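Local coordinates for GrgF (Penicillium sp. sh18, PDB 6LZH), which joins two polyketide chains by Claisen condensation, acting as a polyketide transferase with an alpha/beta-hydrolase fold in the biosynthesis of gregatin A, at residues A[154-159]-A[169-174]; A[258-263]-A[288-293]; A[191-196]-A[201-206]; A[238-241]-A[247-250]. All coordinates share one frame; numbering follows the deposited sequence.

How the contacts relate
Contact 4 is the buried one; contacts 1, 2 and 3 lie at the surface. Contacts 1 and 3 both sit in the helical insertion between strands 133-137 and 232-237 and meet where Arg206 lies against Pro174. Both rest on methionine, leucine and other apolar side chains, contact 3 adding one backbone hydrogen bond. Contacts 2 and 4 belong to the far edge of the main sheet, touching through Leu249 on Leu261 and Ile263 on Glu238. Their chemistry is polar: an arginine-glutamate salt bridge joined by a histidine hydrogen bond in contact 2, and in contact 4 a glutamine amide weakly hydrogen-bonded to the active-site carboxylate of Asp240. Contacts 1 and 2 stand about 41 Å apart, centre to centre.

Contact 1. Residues A[154-159]-A[169-174]; sequences LELAMH and EPMYLP
Met171 lays its thioether across Leu156, the two side chains meeting at about a right angle. Its sulfur SD sits 3.9 Å from Leu156 CB, so the thioether rests near the root of the leucine as well as on its branch: Leu156 CD2 is also close to SD. With CG anti to the backbone N (chi1 175°) the methionine reaches from the loop just before strand 172-174 toward the helix, and a bend at chi3 (-42°) then turns the methyl toward His159. There CE comes to the rim of the imidazole, in the ring plane, 3.6 Å from His159 ND1; it also lies 3.8 Å from the backbone oxygen, Leu156 O. These are van der Waals contacts of a methyl group with polar atoms. Two residues further along, Leu173 is met by the other branch of Leu156, whose CD1 lies 4.1 Å from Leu173 CD2. Contacts thus pass from His159 to Met171, then to Leu156 and on to Leu173. Helix 150-165 is joined in this way to the short strand 172-174, which pairs antiparallel with strand 206-208, while Val209 of helix 209-216 touches both Met171 and Leu173.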
loop_
_atom_site.group_PDB
_atom_site.type_symbol
_atom_site.label_atom_id
_atom_site.label_comp_id
_atom_site.label_asym_id
_atom_site.label_seq_id
_atom_site.Cartn_x
_atom_site.Cartn_y
_atom_site.Cartn_z
ATOM N N LEU A 154 -15.297 6.570 -0.272
ATOM C CA LEU A 154 -14.102 7.413 -0.256
ATOM C C LEU A 154 -14.372 8.739 0.452
ATOM O O LEU A 154 -13.522 9.234 1.207
ATOM C CB LEU A 154 -13.597 7.635 -1.683
ATOM C CG LEU A 154 -12.863 6.445 -2.321
ATOM C CD1 LEU A 154 -12.476 6.751 -3.778
ATOM C CD2 LEU A 154 -11.617 6.101 -1.502
ATOM N N GLU A 155 -15.561 9.322 0.246
ATOM C CA GLU A 155 -15.908 10.554 0.957
ATOM C C GLU A 155 -15.985 10.304 2.461
ATOM O O GLU A 155 -15.508 11.123 3.261
ATOM C CB GLU A 155 -17.238 11.109 0.429
ATOM C CG GLU A 155 -17.539 12.548 0.791
ATOM C CD GLU A 155 -17.927 12.729 2.255
ATOM O OE1 GLU A 155 -18.714 11.915 2.796
ATOM O OE2 GLU A 155 -17.433 13.687 2.863
ATOM N N LEU A 156 -16.580 9.173 2.863
ATOM C CA LEU A 156 -16.601 8.797 4.278
ATOM C C LEU A 156 -15.194 8.636 4.829
ATOM O O LEU A 156 -14.925 8.985 5.986
ATOM C CB LEU A 156 -17.374 7.488 4.471
ATOM C CG LEU A 156 -18.862 7.552 4.103
ATOM C CD1 LEU A 156 -19.556 6.226 4.374
ATOM C CD2 LEU A 156 -19.551 8.700 4.869
ATOM N N ALA A 157 -14.292 8.067 4.029
ATOM C CA ALA A 157 -12.912 7.922 4.477
ATOM C C ALA A 157 -12.246 9.282 4.685
ATOM O O ALA A 157 -11.468 9.458 5.635
ATOM C CB ALA A 157 -12.131 7.063 3.482
ATOM N N MET A 158 -12.531 10.262 3.820
ATOM C CA MET A 158 -11.973 11.599 4.040
ATOM C C MET A 158 -12.575 12.240 5.279
ATOM O O MET A 158 -11.865 12.878 6.063
ATOM C CB MET A 158 -12.196 12.512 2.828
ATOM C CG MET A 158 -11.452 12.118 1.530
ATOM S SD MET A 158 -9.665 11.861 1.705
ATOM C CE MET A 158 -9.572 10.070 1.856
ATOM N N HIS A 159 -13.883 12.077 5.480
ATOM C CA HIS A 159 -14.500 12.623 6.686
ATOM C C HIS A 159 -13.968 11.928 7.938
ATOM O O HIS A 159 -13.761 12.568 8.977
ATOM C CB HIS A 159 -16.015 12.494 6.606
ATOM C CG HIS A 159 -16.735 13.031 7.804
ATOM N ND1 HIS A 159 -17.212 12.219 8.813
ATOM C CD2 HIS A 159 -17.053 14.295 8.159
ATOM C CE1 HIS A 159 -17.800 12.963 9.734
ATOM N NE2 HIS A 159 -17.724 14.226 9.356
ATOM N N GLU A 169 -14.105 9.203 17.448
ATOM C CA GLU A 169 -13.828 7.789 17.256
ATOM C C GLU A 169 -13.837 7.442 15.768
ATOM O O GLU A 169 -14.473 8.129 14.965
ATOM C CB GLU A 169 -14.871 6.946 17.987
ATOM C CG GLU A 169 -14.809 7.056 19.502
ATOM C CD GLU A 169 -13.466 6.672 20.049
ATOM O OE1 GLU A 169 -12.809 7.543 20.663
ATOM O OE2 GLU A 169 -13.054 5.508 19.855
ATOM N N PRO A 170 -13.160 6.359 15.380
ATOM C CA PRO A 170 -13.160 5.962 13.965
ATOM C C PRO A 170 -14.550 5.550 13.510
ATOM O O PRO A 170 -15.361 5.052 14.285
ATOM C CB PRO A 170 -12.176 4.787 13.917
ATOM C CG PRO A 170 -11.352 4.899 15.205
ATOM C CD PRO A 170 -12.300 5.488 16.208
ATOM N N MET A 171 -14.832 5.786 12.237
ATOM C CA MET A 171 -16.131 5.440 11.679
ATOM C C MET A 171 -16.115 4.025 11.115
ATOM O O MET A 171 -15.138 3.595 10.497
ATOM C CB MET A 171 -16.518 6.444 10.594
ATOM C CG MET A 171 -17.784 6.120 9.857
ATOM S SD MET A 171 -17.872 7.072 8.320
ATOM C CE MET A 171 -17.288 8.667 8.905
ATOM N N TYR A 172 -17.207 3.303 11.330
ATOM C CA TYR A 172 -17.332 1.931 10.864
ATOM C C TYR A 172 -18.539 1.801 9.950
ATOM O O TYR A 172 -19.511 2.552 10.061
ATOM C CB TYR A 172 -17.451 0.956 12.038
ATOM C CG TYR A 172 -16.149 0.800 12.792
ATOM C CD1 TYR A 172 -15.819 1.660 13.821
ATOM C CD2 TYR A 172 -15.251 -0.215 12.467
ATOM C CE1 TYR A 172 -14.633 1.542 14.508
ATOM C CE2 TYR A 172 -14.052 -0.343 13.149
ATOM C CZ TYR A 172 -13.754 0.540 14.168
ATOM O OH TYR A 172 -12.577 0.429 14.858
ATOM N N LEU A 173 -18.452 0.858 9.025
ATOM C CA LEU A 173 -19.610 0.481 8.244
ATOM C C LEU A 173 -20.120 -0.877 8.694
ATOM O O LEU A 173 -19.311 -1.758 8.997
ATOM C CB LEU A 173 -19.270 0.414 6.758
ATOM C CG LEU A 173 -18.970 1.771 6.150
ATOM C CD1 LEU A 173 -18.616 1.602 4.686
ATOM C CD2 LEU A 173 -20.171 2.693 6.355
ATOM N N PRO A 174 -21.433 -1.083 8.744
ATOM C CA PRO A 174 -21.957 -2.425 8.998
ATOM C C PRO A 174 -21.934 -3.262 7.730
ATOM O O PRO A 174 -21.911 -2.749 6.605
ATOM C CB PRO A 174 -23.397 -2.157 9.449
ATOM C CG PRO A 174 -23.785 -0.963 8.617
ATOM C CD PRO A 174 -22.514 -0.116 8.473
#

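Contact 2. Residues A[258-263]-A[288-293]; sequences PKELDI and LKRHMA. With NA (sodium ion), chain C.
Strand 259-264, the last strand of the main alpha/beta-hydrolase sheet, is tied here to the end of the C-terminal helix 277-292 through one carboxylate, that of Glu260. Arg290 meets it end-on in a two-pronged salt bridge: NH2 donates to Glu260 OE1 at 2.8 Å and NH1 to Glu260 OE2 at 3.0 Å. Both oxygens use their syn lone pairs, and the carboxylate and guanidinium planes are only 11° apart, which makes the pair almost flat. His291 adds a third, nearly straight bond, NE2 to Glu260 OE2 at 2.9 Å (172° at the hydrogen). The donor lies well above the carboxylate plane, yet OE2 stays in the plane of the imidazole. OE2 thus accepts twice, and three N-H groups fix the rotation of the carboxylate. Glu260 reaches them with its chain extended beyond CG (chi2 -176°). Arg290 NE forms a salt bridge with Asp286, giving the arginine a second acidic partner.

Further along the strand, Asp262 OD1 and Ile263 O each bind the sodium ion at 2.4 Å. Two waters also coordinate it, and the nearer of them, 2.5 Å from the sodium ion, donates to Asp262 OD2. The arrangement around Glu260 is a bidentate arginine-carboxylate salt bridge with a histidine-carboxylate bond added, here linking an edge strand to a terminal helix.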
loop_
_atom_site.group_PDB
_atom_site.type_symbol
_atom_site.label_atom_id
_atom_site.label_comp_id
_atom_site.label_asym_id
_atom_site.label_seq_id
_atom_site.Cartn_x
_atom_site.Cartn_y
_atom_site.Cartn_z
ATOM N N PRO A 258 6.824 -22.304 -10.311
ATOM C CA PRO A 258 6.000 -23.470 -9.962
ATOM C C PRO A 258 4.735 -23.098 -9.181
ATOM O O PRO A 258 4.789 -22.470 -8.120
ATOM C CB PRO A 258 6.948 -24.325 -9.110
ATOM C CG PRO A 258 7.838 -23.312 -8.421
ATOM C CD PRO A 258 7.959 -22.130 -9.384
ATOM N N LYS A 259 3.590 -23.499 -9.717
ATOM C CA LYS A 259 2.311 -23.206 -9.093
ATOM C C LYS A 259 1.399 -24.389 -9.340
ATOM O O LYS A 259 1.482 -25.032 -10.384
ATOM C CB LYS A 259 1.676 -21.918 -9.637
ATOM C CG LYS A 259 1.367 -21.992 -11.132
ATOM C CD LYS A 259 0.853 -20.669 -11.679
ATOM C CE LYS A 259 0.441 -20.820 -13.150
ATOM N NZ LYS A 259 -0.153 -19.556 -13.668
ATOM N N GLU A 260 0.558 -24.701 -8.363
ATOM C CA GLU A 260 -0.320 -25.858 -8.476
ATOM C C GLU A 260 -1.723 -25.491 -8.029
ATOM O O GLU A 260 -1.907 -24.775 -7.039
ATOM C CB GLU A 260 0.204 -27.048 -7.645
ATOM C CG GLU A 260 1.604 -27.494 -8.060
ATOM C CD GLU A 260 2.087 -28.725 -7.300
ATOM O OE1 GLU A 260 1.245 -29.427 -6.698
ATOM O OE2 GLU A 260 3.314 -28.983 -7.323
ATOM N N LEU A 261 -2.710 -25.996 -8.762
ATOM C CA LEU A 261 -4.113 -25.666 -8.549
ATOM C C LEU A 261 -4.892 -26.908 -8.145
ATOM O O LEU A 261 -4.805 -27.942 -8.816
ATOM C CB LEU A 261 -4.734 -25.084 -9.822
ATOM C CG LEU A 261 -6.235 -24.777 -9.751
ATOM C CD1 LEU A 261 -6.530 -23.657 -8.731
ATOM C CD2 LEU A 261 -6.749 -24.390 -11.136
ATOM N N ASP A 262 -5.683 -26.792 -7.082
ATOM C CA ASP A 262 -6.686 -27.801 -6.737
ATOM C C ASP A 262 -8.060 -27.152 -6.777
ATOM O O ASP A 262 -8.277 -26.127 -6.126
ATOM C CB ASP A 262 -6.423 -28.391 -5.348
ATOM C CG ASP A 262 -7.385 -29.513 -5.007
ATOM O OD1 ASP A 262 -8.013 -30.042 -5.956
ATOM O OD2 ASP A 262 -7.492 -29.872 -3.814
ATOM N N ILE A 263 -8.974 -27.721 -7.562
ATOM C CA ILE A 263 -10.366 -27.279 -7.598
ATOM C C ILE A 263 -11.177 -28.170 -6.672
ATOM O O ILE A 263 -11.158 -29.395 -6.823
ATOM C CB ILE A 263 -10.941 -27.348 -9.027
ATOM C CG1 ILE A 263 -10.093 -26.536 -10.001
ATOM C CG2 ILE A 263 -12.398 -26.870 -9.029
ATOM C CD1 ILE A 263 -10.235 -25.043 -9.833
ATOM N N LEU A 288 3.109 -29.785 0.300
ATOM C CA LEU A 288 4.157 -29.362 1.225
ATOM C C LEU A 288 5.294 -30.376 1.301
ATOM O O LEU A 288 6.469 -29.989 1.373
ATOM C CB LEU A 288 3.560 -29.119 2.612
ATOM C CG LEU A 288 2.553 -27.945 2.734
ATOM C CD1 LEU A 288 1.965 -27.840 4.138
ATOM C CD2 LEU A 288 3.165 -26.592 2.330
ATOM N N LYS A 289 4.969 -31.676 1.323
ATOM C CA LYS A 289 6.018 -32.695 1.420
ATOM C C LYS A 289 6.905 -32.676 0.186
ATOM O O LYS A 289 8.134 -32.758 0.294
ATOM C CB LYS A 289 5.401 -34.088 1.612
ATOM C CG LYS A 289 4.858 -34.338 3.005
ATOM C CD LYS A 289 4.191 -35.715 3.120
ATOM C CE LYS A 289 4.886 -36.545 4.194
ATOM N NZ LYS A 289 4.096 -37.727 4.656
ATOM N N ARG A 290 6.298 -32.543 -0.996
ATOM C CA ARG A 290 7.070 -32.547 -2.232
ATOM C C ARG A 290 7.986 -31.326 -2.339
ATOM O O ARG A 290 9.135 -31.450 -2.771
ATOM C CB ARG A 290 6.117 -32.624 -3.434
ATOM C CG ARG A 290 5.394 -33.961 -3.558
ATOM C CD ARG A 290 4.614 -34.063 -4.874
ATOM N NE ARG A 290 3.313 -33.398 -4.797
ATOM C CZ ARG A 290 3.055 -32.188 -5.288
ATOM N NH1 ARG A 290 3.995 -31.489 -5.917
ATOM N NH2 ARG A 290 1.844 -31.679 -5.172
ATOM N N HIS A 291 7.515 -30.148 -1.926
ATOM C CA HIS A 291 8.280 -28.926 -2.170
ATOM C C HIS A 291 9.194 -28.529 -1.014
ATOM O O HIS A 291 10.216 -27.871 -1.245
ATOM C CB HIS A 291 7.327 -27.769 -2.490
ATOM C CG HIS A 291 6.740 -27.853 -3.865
ATOM N ND1 HIS A 291 7.470 -27.569 -5.002
ATOM C CD2 HIS A 291 5.501 -28.202 -4.287
ATOM C CE1 HIS A 291 6.705 -27.746 -6.067
ATOM N NE2 HIS A 291 5.506 -28.135 -5.661
ATOM N N MET A 292 8.840 -28.862 0.222
ATOM C CA MET A 292 9.710 -28.599 1.366
ATOM C C MET A 292 10.530 -29.819 1.778
ATOM O O MET A 292 11.330 -29.722 2.716
ATOM C CB MET A 292 8.883 -28.103 2.558
ATOM C CG MET A 292 8.014 -26.882 2.246
ATOM S SD MET A 292 7.615 -25.838 3.689
ATOM C CE MET A 292 6.650 -26.991 4.688
ATOM N N ALA A 293 10.331 -30.964 1.109
ATOM C CA ALA A 293 11.111 -32.189 1.287
ATOM C C ALA A 293 11.074 -32.725 2.713
ATOM O O ALA A 293 12.016 -32.510 3.485
ATOM C CB ALA A 293 12.565 -31.965 0.851
HETATM NA NA NA C . -9.925 -31.450 -6.501
HETATM O O HOH W 1 -9.576 -31.816 -4.075
HETATM O O HOH W 2 -12.452 -32.137 -5.604
#

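Contact 3. Residues A[191-196]-A[201-206]; sequences EMMPAL and IPVENR
Leu196 and Ile201 draw together where the backbone doubles back after helix 187-198, their CA atoms 5.2 Å apart and Ile201 N hydrogen-bonded to Leu196 O at 2.9 Å. The donor stands above the carbonyl plane (35° out of it). The turn belongs to the helical insertion of the alpha/beta-hydrolase fold that lies between sheet strands 133-137 and 232-237, and it carries the chain on toward strand 206-208. Val203 points back at the helix and spreads its two methyls over Met193 and Leu196, three residues apart on the helix. CG2 fits against Leu196, 3.7 Å from CB and almost as near CD1, the two side chains crossing at about a right angle. CG1, anti to the backbone N (chi1 170°), packs instead along the start of Met193, touching its CB and CG. On the other branch of Leu196, CD2 reaches Ile201 CD1 at 4.1 Å, so the leucine touches both Ile201 and Val203. Its side chain is about 8 Å from those of the active-site residues Cys115 and His269, near them without touching. At the far end Met193 crosses Asn205 obliquely, and its sulfur SD comes to rest 3.8 Å from Asn205 CB.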
loop_
_atom_site.group_PDB
_atom_site.type_symbol
_atom_site.label_atom_id
_atom_site.label_comp_id
_atom_site.label_asym_id
_atom_site.label_seq_id
_atom_site.Cartn_x
_atom_site.Cartn_y
_atom_site.Cartn_z
ATOM N N GLU A 191 -22.629 -11.877 3.073
ATOM C CA GLU A 191 -23.051 -13.229 2.712
ATOM C C GLU A 191 -22.533 -14.265 3.696
ATOM O O GLU A 191 -23.229 -15.237 4.005
ATOM C CB GLU A 191 -22.555 -13.587 1.312
ATOM C CG GLU A 191 -23.554 -13.361 0.212
ATOM C CD GLU A 191 -22.894 -13.339 -1.149
ATOM O OE1 GLU A 191 -23.453 -12.707 -2.070
ATOM O OE2 GLU A 191 -21.811 -13.950 -1.289
ATOM N N MET A 192 -21.300 -14.098 4.165
ATOM C CA MET A 192 -20.709 -15.101 5.042
ATOM C C MET A 192 -21.252 -15.002 6.460
ATOM O O MET A 192 -21.446 -16.031 7.118
ATOM C CB MET A 192 -19.187 -14.968 5.038
ATOM C CG MET A 192 -18.574 -15.301 3.688
ATOM S SD MET A 192 -18.596 -17.084 3.391
ATOM C CE MET A 192 -20.092 -17.269 2.414
ATOM N N MET A 193 -21.511 -13.781 6.936
ATOM C CA MET A 193 -21.879 -13.566 8.337
ATOM C C MET A 193 -23.048 -14.434 8.802
ATOM O O MET A 193 -22.914 -15.099 9.843
ATOM C CB MET A 193 -22.158 -12.068 8.561
ATOM C CG MET A 193 -23.066 -11.753 9.758
ATOM S SD MET A 193 -23.489 -9.995 9.888
ATOM C CE MET A 193 -24.625 -9.797 8.516
ATOM N N PRO A 194 -24.185 -14.504 8.098
ATOM C CA PRO A 194 -25.284 -15.341 8.610
ATOM C C PRO A 194 -24.947 -16.825 8.662
ATOM O O PRO A 194 -25.382 -17.508 9.592
ATOM C CB PRO A 194 -26.425 -15.049 7.628
ATOM C CG PRO A 194 -26.078 -13.750 7.013
ATOM C CD PRO A 194 -24.598 -13.783 6.884
ATOM N N ALA A 195 -24.175 -17.348 7.701
ATOM C CA ALA A 195 -23.813 -18.763 7.760
ATOM C C ALA A 195 -22.880 -19.034 8.931
ATOM O O ALA A 195 -23.035 -20.036 9.640
ATOM C CB ALA A 195 -23.165 -19.218 6.451
ATOM N N LEU A 196 -21.916 -18.143 9.155
ATOM C CA LEU A 196 -20.986 -18.313 10.267
ATOM C C LEU A 196 -21.720 -18.244 11.600
ATOM O O LEU A 196 -21.525 -19.097 12.475
ATOM C CB LEU A 196 -19.894 -17.244 10.196
ATOM C CG LEU A 196 -18.909 -17.327 9.025
ATOM C CD1 LEU A 196 -18.048 -16.069 8.977
ATOM C CD2 LEU A 196 -18.044 -18.567 9.136
ATOM N N ILE A 201 -20.394 -19.390 15.183
ATOM C CA ILE A 201 -19.135 -18.661 15.069
ATOM C C ILE A 201 -19.439 -17.173 15.216
ATOM O O ILE A 201 -20.229 -16.631 14.423
ATOM C CB ILE A 201 -18.435 -18.961 13.740
ATOM C CG1 ILE A 201 -17.940 -20.412 13.751
ATOM C CG2 ILE A 201 -17.301 -17.989 13.527
ATOM C CD1 ILE A 201 -17.960 -21.111 12.383
ATOM N N PRO A 202 -18.879 -16.493 16.217
ATOM C CA PRO A 202 -19.175 -15.068 16.382
ATOM C C PRO A 202 -18.515 -14.257 15.279
ATOM O O PRO A 202 -17.406 -14.560 14.827
ATOM C CB PRO A 202 -18.603 -14.735 17.769
ATOM C CG PRO A 202 -17.564 -15.781 18.027
ATOM C CD PRO A 202 -17.932 -17.004 17.227
ATOM N N VAL A 203 -19.227 -13.237 14.825
ATOM C CA VAL A 203 -18.777 -12.396 13.728
ATOM C C VAL A 203 -18.880 -10.945 14.165
ATOM O O VAL A 203 -19.936 -10.510 14.637
ATOM C CB VAL A 203 -19.611 -12.632 12.456
ATOM C CG1 VAL A 203 -19.284 -11.565 11.409
ATOM C CG2 VAL A 203 -19.379 -14.039 11.924
ATOM N N GLU A 204 -17.783 -10.204 14.015
ATOM C CA GLU A 204 -17.798 -8.754 14.176
ATOM C C GLU A 204 -18.356 -8.161 12.888
ATOM O O GLU A 204 -17.717 -8.243 11.836
ATOM C CB GLU A 204 -16.392 -8.241 14.483
ATOM C CG GLU A 204 -16.318 -6.770 14.916
ATOM C CD GLU A 204 -17.298 -6.421 16.024
ATOM O OE1 GLU A 204 -17.128 -6.911 17.168
ATOM O OE2 GLU A 204 -18.237 -5.649 15.744
ATOM N N ASN A 205 -19.564 -7.595 12.953
ATOM C CA ASN A 205 -20.283 -7.159 11.761
ATOM C C ASN A 205 -19.979 -5.710 11.380
ATOM O O ASN A 205 -20.818 -5.053 10.746
ATOM C CB ASN A 205 -21.790 -7.354 11.957
ATOM C CG ASN A 205 -22.395 -6.325 12.890
ATOM O OD1 ASN A 205 -21.772 -5.919 13.871
ATOM N ND2 ASN A 205 -23.613 -5.892 12.584
ATOM N N ARG A 206 -18.808 -5.199 11.753
ATOM C CA ARG A 206 -18.406 -3.840 11.433
ATOM C C ARG A 206 -16.972 -3.848 10.925
ATOM O O ARG A 206 -16.140 -4.646 11.364
ATOM C CB ARG A 206 -18.524 -2.910 12.656
ATOM C CG ARG A 206 -19.893 -2.939 13.336
ATOM C CD ARG A 206 -20.307 -1.564 13.859
ATOM N NE ARG A 206 -21.275 -0.916 12.974
ATOM C CZ ARG A 206 -21.581 0.378 13.019
ATOM N NH1 ARG A 206 -20.991 1.165 13.914
ATOM N NH2 ARG A 206 -22.472 0.886 12.173
#

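Contact 4. Residues A[238-241]-A[247-250]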
loop_
_atom_site.group_PDB
_atom_site.type_symbol
_atom_site.label_atom_id
_atom_site.label_comp_id
_atom_site.label_asym_id
_atom_site.label_seq_id
_atom_site.Cartn_x
_atom_site.Cartn_y
_atom_site.Cartn_z
ATOM N N GLU A 238 -15.053 -24.864 -6.687
ATOM C CA GLU A 238 -15.549 -24.730 -8.059
ATOM C C GLU A 238 -16.694 -23.732 -8.148
ATOM O O GLU A 238 -16.826 -23.019 -9.153
ATOM C CB GLU A 238 -15.996 -26.089 -8.609
ATOM C CG GLU A 238 -16.751 -26.025 -9.956
ATOM C CD GLU A 238 -17.372 -27.370 -10.368
ATOM O OE1 GLU A 238 -17.341 -28.334 -9.576
ATOM O OE2 GLU A 238 -17.917 -27.460 -11.486
ATOM N N LEU A 239 -17.510 -23.651 -7.109
ATOM C CA LEU A 239 -18.760 -22.906 -7.118
ATOM C C LEU A 239 -18.728 -21.772 -6.101
ATOM O O LEU A 239 -19.725 -21.487 -5.426
ATOM C CB LEU A 239 -19.937 -23.843 -6.849
ATOM C CG LEU A 239 -20.002 -25.056 -7.784
ATOM C CD1 LEU A 239 -21.159 -25.988 -7.371
ATOM C CD2 LEU A 239 -20.110 -24.607 -9.258
ATOM N N ASP A 240 -17.577 -21.108 -5.984
ATOM C CA ASP A 240 -17.408 -20.026 -5.018
ATOM C C ASP A 240 -18.085 -18.781 -5.582
ATOM O O ASP A 240 -17.609 -18.195 -6.557
ATOM C CB ASP A 240 -15.924 -19.769 -4.723
ATOM C CG ASP A 240 -15.716 -18.984 -3.428
ATOM O OD1 ASP A 240 -16.614 -18.169 -3.065
ATOM O OD2 ASP A 240 -14.662 -19.175 -2.765
ATOM N N VAL A 241 -19.203 -18.384 -4.973
ATOM C CA VAL A 241 -19.899 -17.171 -5.373
ATOM C C VAL A 241 -19.619 -16.007 -4.433
ATOM O O VAL A 241 -19.996 -14.867 -4.749
ATOM C CB VAL A 241 -21.418 -17.428 -5.494
ATOM C CG1 VAL A 241 -21.675 -18.393 -6.652
ATOM C CG2 VAL A 241 -21.983 -17.996 -4.202
ATOM N N ASP A 247 -12.416 -14.930 -10.269
ATOM C CA ASP A 247 -11.368 -14.074 -9.709
ATOM C C ASP A 247 -10.174 -14.901 -9.245
ATOM O O ASP A 247 -9.018 -14.547 -9.507
ATOM C CB ASP A 247 -11.916 -13.264 -8.535
ATOM C CG ASP A 247 -12.829 -12.138 -8.966
ATOM O OD1 ASP A 247 -12.879 -11.834 -10.174
ATOM O OD2 ASP A 247 -13.476 -11.558 -8.076
ATOM N N GLN A 248 -10.434 -15.985 -8.508
ATOM C CA GLN A 248 -9.334 -16.820 -8.008
ATOM C C GLN A 248 -8.515 -17.403 -9.157
ATOM O O GLN A 248 -7.277 -17.434 -9.104
ATOM C CB GLN A 248 -9.876 -17.957 -7.125
ATOM C CG GLN A 248 -10.683 -17.519 -5.885
ATOM C CD GLN A 248 -11.236 -18.708 -5.090
ATOM O OE1 GLN A 248 -10.536 -19.709 -4.869
ATOM N NE2 GLN A 248 -12.502 -18.603 -4.652
ATOM N N LEU A 249 -9.186 -17.870 -10.214
ATOM C CA LEU A 249 -8.458 -18.449 -11.342
ATOM C C LEU A 249 -7.711 -17.375 -12.112
ATOM O O LEU A 249 -6.616 -17.625 -12.629
ATOM C CB LEU A 249 -9.419 -19.197 -12.264
ATOM C CG LEU A 249 -10.057 -20.414 -11.569
ATOM C CD1 LEU A 249 -10.890 -21.241 -12.538
ATOM C CD2 LEU A 249 -8.979 -21.268 -10.892
ATOM N N ASN A 250 -8.274 -16.168 -12.163
ATOM C CA ASN A 250 -7.556 -15.039 -12.744
ATOM C C ASN A 250 -6.253 -14.792 -11.995
ATOM O O ASN A 250 -5.192 -14.620 -12.606
ATOM C CB ASN A 250 -8.457 -13.800 -12.726
ATOM C CG ASN A 250 -9.484 -13.813 -13.866
ATOM O OD1 ASN A 250 -9.336 -14.579 -14.827
ATOM N ND2 ASN A 250 -10.511 -12.965 -13.776
#
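Gln248, in the first turn of helix 245-254, meets the active-site Asp240 across this contact. Asp247 comes first along the helix; it turns elsewhere and packs on Ile141. From Gln248 the chain runs extended beyond CG and sets the amide beside the aspartate, NE2 lying 2.9 Å from Asp240 OD2. The hydrogen bond is weak, bent to 126° at the hydrogen, and the amide and carboxylate planes stand 89° apart. The main acceptor of NE2 is the backbone oxygen of Cys243, and OE1 accepts a hydrogen bond from Thr236 OG1; both ends of the amide are thus engaged, which fixes its rotation.

Asp240 sits in the loop after strand 232-237, the usual place for the acid of an alpha/beta-hydrolase triad, and its OD2 is hydrogen-bonded with His269 ND1. Together with Cys115 these residues fit a Cys-His-Asp triad. Gln248 is thus a second-shell residue, beside the triad aspartate. Asp240 CG lies anti to the backbone N (chi1 -162°), which turns the carboxylate toward Gln248, while OD1 accepts from the backbone N of Cys243. After Gln248 the helix continues with Leu249, whose side chain packs on Leu261 and Ile263 of strand 259-264, and with Asn250, whose backbone oxygen is hydrogen-bonded with His254 ND1.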